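Local coordinates for putative oxidoreductase with NAD(P)-binding Rossmann-fold domain (Clostridium difficile, PDB 3UUW), which is a putative oxidoreductase of the Gfo/Idh/MocA type that probably binds NAD(P) in a Rossmann-fold domain, its substrate not being established, at residues Q297-L300 / E301-N305; R156-R159 / F160-L164. One frame throughout, in Å; residues are numbered along the deposited sequence.

Contact 1. Residues Q297-L300 / E301-N305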
loop_
_atom_site.group_PDB
_atom_site.type_symbol
_atom_site.label_atom_id
_atom_site.label_comp_id
_atom_site.label_asym_id
_atom_site.label_seq_id
_atom_site.Cartn_x
_atom_site.Cartn_y
_atom_site.Cartn_z
ATOM N N GLN A 297 20.891 -9.463 26.395
ATOM C CA GLN A 297 22.084 -8.709 26.763
ATOM C C GLN A 297 23.346 -9.581 26.785
ATOM O O GLN A 297 24.411 -9.146 26.356
ATOM C CB GLN A 297 21.891 -8.032 28.107
ATOM C CG GLN A 297 22.959 -6.996 28.419
ATOM C CD GLN A 297 22.716 -6.325 29.752
ATOM O OE1 GLN A 297 21.749 -6.650 30.452
ATOM N NE2 GLN A 297 23.605 -5.405 30.121
ATOM N N ARG A 298 23.186 -10.810 27.252
ATOM C CA ARG A 298 24.274 -11.774 27.295
ATOM C C ARG A 298 24.777 -12.039 25.881
ATOM O O ARG A 298 25.982 -12.065 25.644
ATOM C CB ARG A 298 23.801 -13.069 27.970
ATOM C CG ARG A 298 24.883 -14.032 28.272
ATOM C CD ARG A 298 24.303 -15.372 28.764
ATOM N NE ARG A 298 23.563 -15.237 30.015
ATOM C CZ ARG A 298 24.113 -15.044 31.217
ATOM N NH1 ARG A 298 25.433 -14.960 31.366
ATOM N NH2 ARG A 298 23.329 -14.945 32.286
ATOM N N LEU A 299 23.864 -12.188 24.927
ATOM C CA LEU A 299 24.261 -12.434 23.564
ATOM C C LEU A 299 24.998 -11.221 23.022
ATOM O O LEU A 299 26.026 -11.353 22.354
ATOM C CB LEU A 299 23.038 -12.777 22.711
ATOM C CG LEU A 299 23.266 -13.113 21.243
ATOM C CD1 LEU A 299 24.393 -14.118 21.104
ATOM C CD2 LEU A 299 21.968 -13.652 20.654
ATOM N N LEU A 300 24.505 -10.029 23.339
ATOM C CA LEU A 300 25.167 -8.791 22.898
ATOM C C LEU A 300 26.560 -8.587 23.495
ATOM O O LEU A 300 27.457 -8.089 22.814
ATOM C CB LEU A 300 24.287 -7.576 23.175
ATOM C CG LEU A 300 23.016 -7.510 22.321
ATOM C CD1 LEU A 300 22.116 -6.374 22.766
ATOM C CD2 LEU A 300 23.386 -7.369 20.851
ATOM N N GLU A 301 26.752 -8.980 24.753
ATOM C CA GLU A 301 28.074 -8.896 25.374
ATOM C C GLU A 301 29.063 -9.806 24.650
ATOM O O GLU A 301 30.216 -9.445 24.443
ATOM C CB GLU A 301 28.004 -9.216 26.881
ATOM C CG GLU A 301 27.434 -8.080 27.707
ATOM C CD GLU A 301 27.706 -8.208 29.229
ATOM O OE1 GLU A 301 28.338 -9.190 29.685
ATOM O OE2 GLU A 301 27.301 -7.293 29.965
ATOM N N LYS A 302 28.601 -10.976 24.238
ATOM C CA LYS A 302 29.434 -11.901 23.467
ATOM C C LYS A 302 29.839 -11.257 22.128
ATOM O O LYS A 302 31.004 -11.304 21.720
ATOM C CB LYS A 302 28.666 -13.204 23.320
ATOM C CG LYS A 302 29.351 -14.385 22.643
ATOM C CD LYS A 302 28.831 -15.689 23.289
ATOM C CE LYS A 302 28.498 -16.758 22.286
ATOM N NZ LYS A 302 27.154 -16.469 21.695
ATOM N N ILE A 303 28.880 -10.610 21.469
ATOM C CA ILE A 303 29.147 -9.910 20.228
ATOM C C ILE A 303 30.142 -8.756 20.449
ATOM O O ILE A 303 31.138 -8.613 19.714
ATOM C CB ILE A 303 27.830 -9.370 19.643
ATOM C CG1 ILE A 303 26.945 -10.524 19.190
ATOM C CG2 ILE A 303 28.093 -8.433 18.503
ATOM C CD1 ILE A 303 25.510 -10.107 18.972
ATOM N N ILE A 304 29.873 -7.932 21.456
ATOM C CA ILE A 304 30.746 -6.811 21.791
ATOM C C ILE A 304 32.182 -7.285 22.116
ATOM O O ILE A 304 33.166 -6.697 21.642
ATOM C CB ILE A 304 30.172 -5.992 22.960
ATOM C CG1 ILE A 304 28.906 -5.246 22.501
ATOM C CG2 ILE A 304 31.221 -4.994 23.481
ATOM C CD1 ILE A 304 28.012 -4.764 23.632
ATOM N N ASN A 305 32.288 -8.366 22.867
ATOM C CA ASN A 305 33.611 -8.905 23.243
ATOM C C ASN A 305 34.383 -9.560 22.094
ATOM O O ASN A 305 35.610 -9.735 22.185
ATOM C CB ASN A 305 33.464 -9.865 24.423
ATOM C CG ASN A 305 33.139 -9.134 25.731
ATOM O OD1 ASN A 305 33.580 -8.002 25.951
ATOM N ND2 ASN A 305 32.374 -9.786 26.605
HETATM O O HOH W 1 26.265 -5.081 28.847
#
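Four successive i to i+4 hydrogen bonds, from the amides of E301, K302, I303 and I304 back to the carbonyls of Q297, R298, L299 and L300, wind this piece into regular alpha-helix; the last is the straightest, I304 N to L300 O at 2.8 Å with an N-H...O angle of 169°. One turn apart, Q297 and E301 run out extended but cross at a slant, amide and carboxylate planes 86° apart. Q297 NE2 stops 4.2 Å from E301 OE2, and a water fills in between, accepting from NE2 at 3.0 Å and donating to OE2 at 2.7 Å. The same two atoms also bond to backbone atoms outside helix 295-305, NE2 to the A100 carbonyl and OE2 to the V103 amide. The apolar side is carried by L300 and I303, whose side chains cross at an angle, L300 CD2 to I303 CD1 at 3.9 Å. I303 CG1 sits beside its own backbone N (chi1 -68°), which lays the CG1-CD1 arm back over the L299 carbonyl. The exposed K302 chain bends until NZ lies 3.7 Å from L299 CD1. R298 turns away to form salt bridges with E107 and E291. Two bonds on NE2 should hold the Q297 amide's orientation; those on OE2 hold that oxygen, probably limit the carboxylate's rotation and would favour ionised E301.

Contact 2. Residues R156-R159 / F160-L164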
loop_
_atom_site.group_PDB
_atom_site.type_symbol
_atom_site.label_atom_id
_atom_site.label_comp_id
_atom_site.label_asym_id
_atom_site.label_seq_id
_atom_site.Cartn_x
_atom_site.Cartn_y
_atom_site.Cartn_z
ATOM N N ARG A 156 25.043 8.787 15.739
ATOM C CA ARG A 156 25.520 9.741 16.746
ATOM C C ARG A 156 26.896 9.368 17.291
ATOM O O ARG A 156 27.425 8.289 17.000
ATOM C CB ARG A 156 24.498 9.831 17.888
ATOM C CG ARG A 156 23.084 10.205 17.417
ATOM C CD ARG A 156 23.043 11.610 16.808
ATOM N NE ARG A 156 22.883 12.645 17.827
ATOM C CZ ARG A 156 21.777 13.366 18.019
ATOM N NH1 ARG A 156 20.711 13.207 17.236
ATOM N NH2 ARG A 156 21.743 14.279 18.988
ATOM N N ASN A 157 27.476 10.258 18.093
ATOM C CA ASN A 157 28.818 10.016 18.603
ATOM C C ASN A 157 28.827 9.339 19.976
ATOM O O ASN A 157 29.176 9.937 20.992
ATOM C CB ASN A 157 29.644 11.305 18.614
ATOM C CG ASN A 157 31.144 11.040 18.695
ATOM O OD1 ASN A 157 31.604 9.919 18.470
ATOM N ND2 ASN A 157 31.914 12.082 19.001
ATOM N N VAL A 158 28.417 8.076 19.986
ATOM C CA VAL A 158 28.485 7.242 21.174
ATOM C C VAL A 158 29.102 5.943 20.691
ATOM O O VAL A 158 28.882 5.545 19.546
ATOM C CB VAL A 158 27.114 6.983 21.786
ATOM C CG1 VAL A 158 27.278 6.365 23.172
ATOM C CG2 VAL A 158 26.316 8.281 21.877
ATOM N N ARG A 159 29.902 5.294 21.528
ATOM C CA ARG A 159 30.544 4.063 21.099
ATOM C C ARG A 159 29.467 3.025 20.724
ATOM O O ARG A 159 28.388 2.986 21.312
ATOM C CB ARG A 159 31.503 3.534 22.160
ATOM C CG ARG A 159 32.474 2.516 21.610
ATOM C CD ARG A 159 33.528 2.096 22.625
ATOM N NE ARG A 159 34.417 1.108 22.020
ATOM C CZ ARG A 159 35.461 0.547 22.617
ATOM N NH1 ARG A 159 35.784 0.865 23.871
ATOM N NH2 ARG A 159 36.190 -0.341 21.951
ATOM N N PHE A 160 29.774 2.202 19.732
ATOM C CA PHE A 160 28.791 1.236 19.200
ATOM C C PHE A 160 28.185 0.313 20.265
ATOM O O PHE A 160 27.017 -0.059 20.164
ATOM C CB PHE A 160 29.424 0.407 18.093
ATOM C CG PHE A 160 30.370 -0.640 18.602
ATOM C CD1 PHE A 160 31.673 -0.315 18.941
ATOM C CD2 PHE A 160 29.942 -1.952 18.764
ATOM C CE1 PHE A 160 32.543 -1.277 19.427
ATOM C CE2 PHE A 160 30.808 -2.924 19.240
ATOM C CZ PHE A 160 32.113 -2.584 19.575
ATOM N N ASP A 161 28.971 -0.091 21.268
ATOM C CA ASP A 161 28.447 -1.000 22.294
ATOM C C ASP A 161 27.251 -0.417 23.056
ATOM O O ASP A 161 26.322 -1.145 23.405
ATOM C CB ASP A 161 29.540 -1.501 23.254
ATOM C CG ASP A 161 30.312 -0.375 23.936
ATOM O OD1 ASP A 161 30.550 0.691 23.325
ATOM O OD2 ASP A 161 30.706 -0.575 25.104
ATOM N N SER A 162 27.265 0.886 23.294
ATOM C CA SER A 162 26.140 1.560 23.948
ATOM C C SER A 162 24.874 1.439 23.099
ATOM O O SER A 162 23.808 1.114 23.598
ATOM C CB SER A 162 26.472 3.032 24.175
ATOM O OG SER A 162 27.661 3.140 24.918
ATOM N N THR A 163 25.005 1.693 21.806
ATOM C CA THR A 163 23.868 1.587 20.889
ATOM C C THR A 163 23.343 0.142 20.798
ATOM O O THR A 163 22.148 -0.098 20.775
ATOM C CB THR A 163 24.256 2.126 19.503
ATOM O OG1 THR A 163 24.839 3.428 19.657
ATOM C CG2 THR A 163 23.052 2.226 18.597
ATOM N N LEU A 164 24.245 -0.837 20.787
ATOM C CA LEU A 164 23.801 -2.217 20.746
ATOM C C LEU A 164 22.943 -2.591 21.976
ATOM O O LEU A 164 21.855 -3.104 21.830
ATOM C CB LEU A 164 24.996 -3.161 20.631
ATOM C CG LEU A 164 25.775 -3.153 19.315
ATOM C CD1 LEU A 164 26.938 -4.141 19.399
ATOM C CD2 LEU A 164 24.873 -3.456 18.093
HETATM O O HOH W 2 27.015 4.271 18.097
#
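R159 and F160 point the same way and lie side by side, the guanidinium and ring planes 70° apart. The arginine is extended from CG to NE, and its shaft follows the ring: R159 CG is 4.0 Å from F160 CD1, and R159 NE is 4.0 Å from F160 CE1. D161 comes at that shaft obliquely. With its CG set between backbone N and carbonyl carbon (chi1 56°), the carboxylate folds back toward the start of the helix, and D161 OD1 rests 3.2 Å from R159 CG. This is a touch on the aliphatic part of the arginine. R159 NE is 4.1 Å from D161 OD1, and the oxygen lies well out of the guanidinium plane, so at most a general charge attraction is likely; no N-H points at the oxygen and there is no salt bridge. NE itself is buried with no partner in the model.

R159 is the N-cap residue, and its carbonyl accepts a weak bond from S162 N at 3.1 Å, bent to 132°, as the chain enters the first turn. V158 leans onto that turn with CG1 3.6 Å from S162 CB. A water donates to V158 O at 2.7 Å and also hydrogen-bonds T163 OG1, tying the incoming loop to the helix.

N197 ND2 reaches both V158 O and N157 OD1, while F160 pairs through its backbone with K196. The contact thus sits where the loop after strand 142-150 enters helix 160-179: F160, T163 and L164 pack on L198 of strand 198-206, and this end of the helix packs against helix 295-305.

In the fold
Following the chain from the N-terminal Rossmann domain, contact 2 comes first, at the turn from the loop after strand 142-150 into helix 160-179. The remaining strands of the mixed sheet and two further helices follow before contact 1 forms within helix 295-305. Contact 2 ends before contact 1 begins, so they stand in series, neither nested nor crossed, and each is local and closes no long loop. Their centres are about 14 Å apart, yet the helices touch: L300 CD1 packs on L164 O, I304 CD1 on D161 CB, and I304 CG1 on L164 CD1. The C-terminal helix thereby joins helix 160-179 to strand 184-192, and through A100, V103 and E107 reaches helix 103-116 and the segment leading into it.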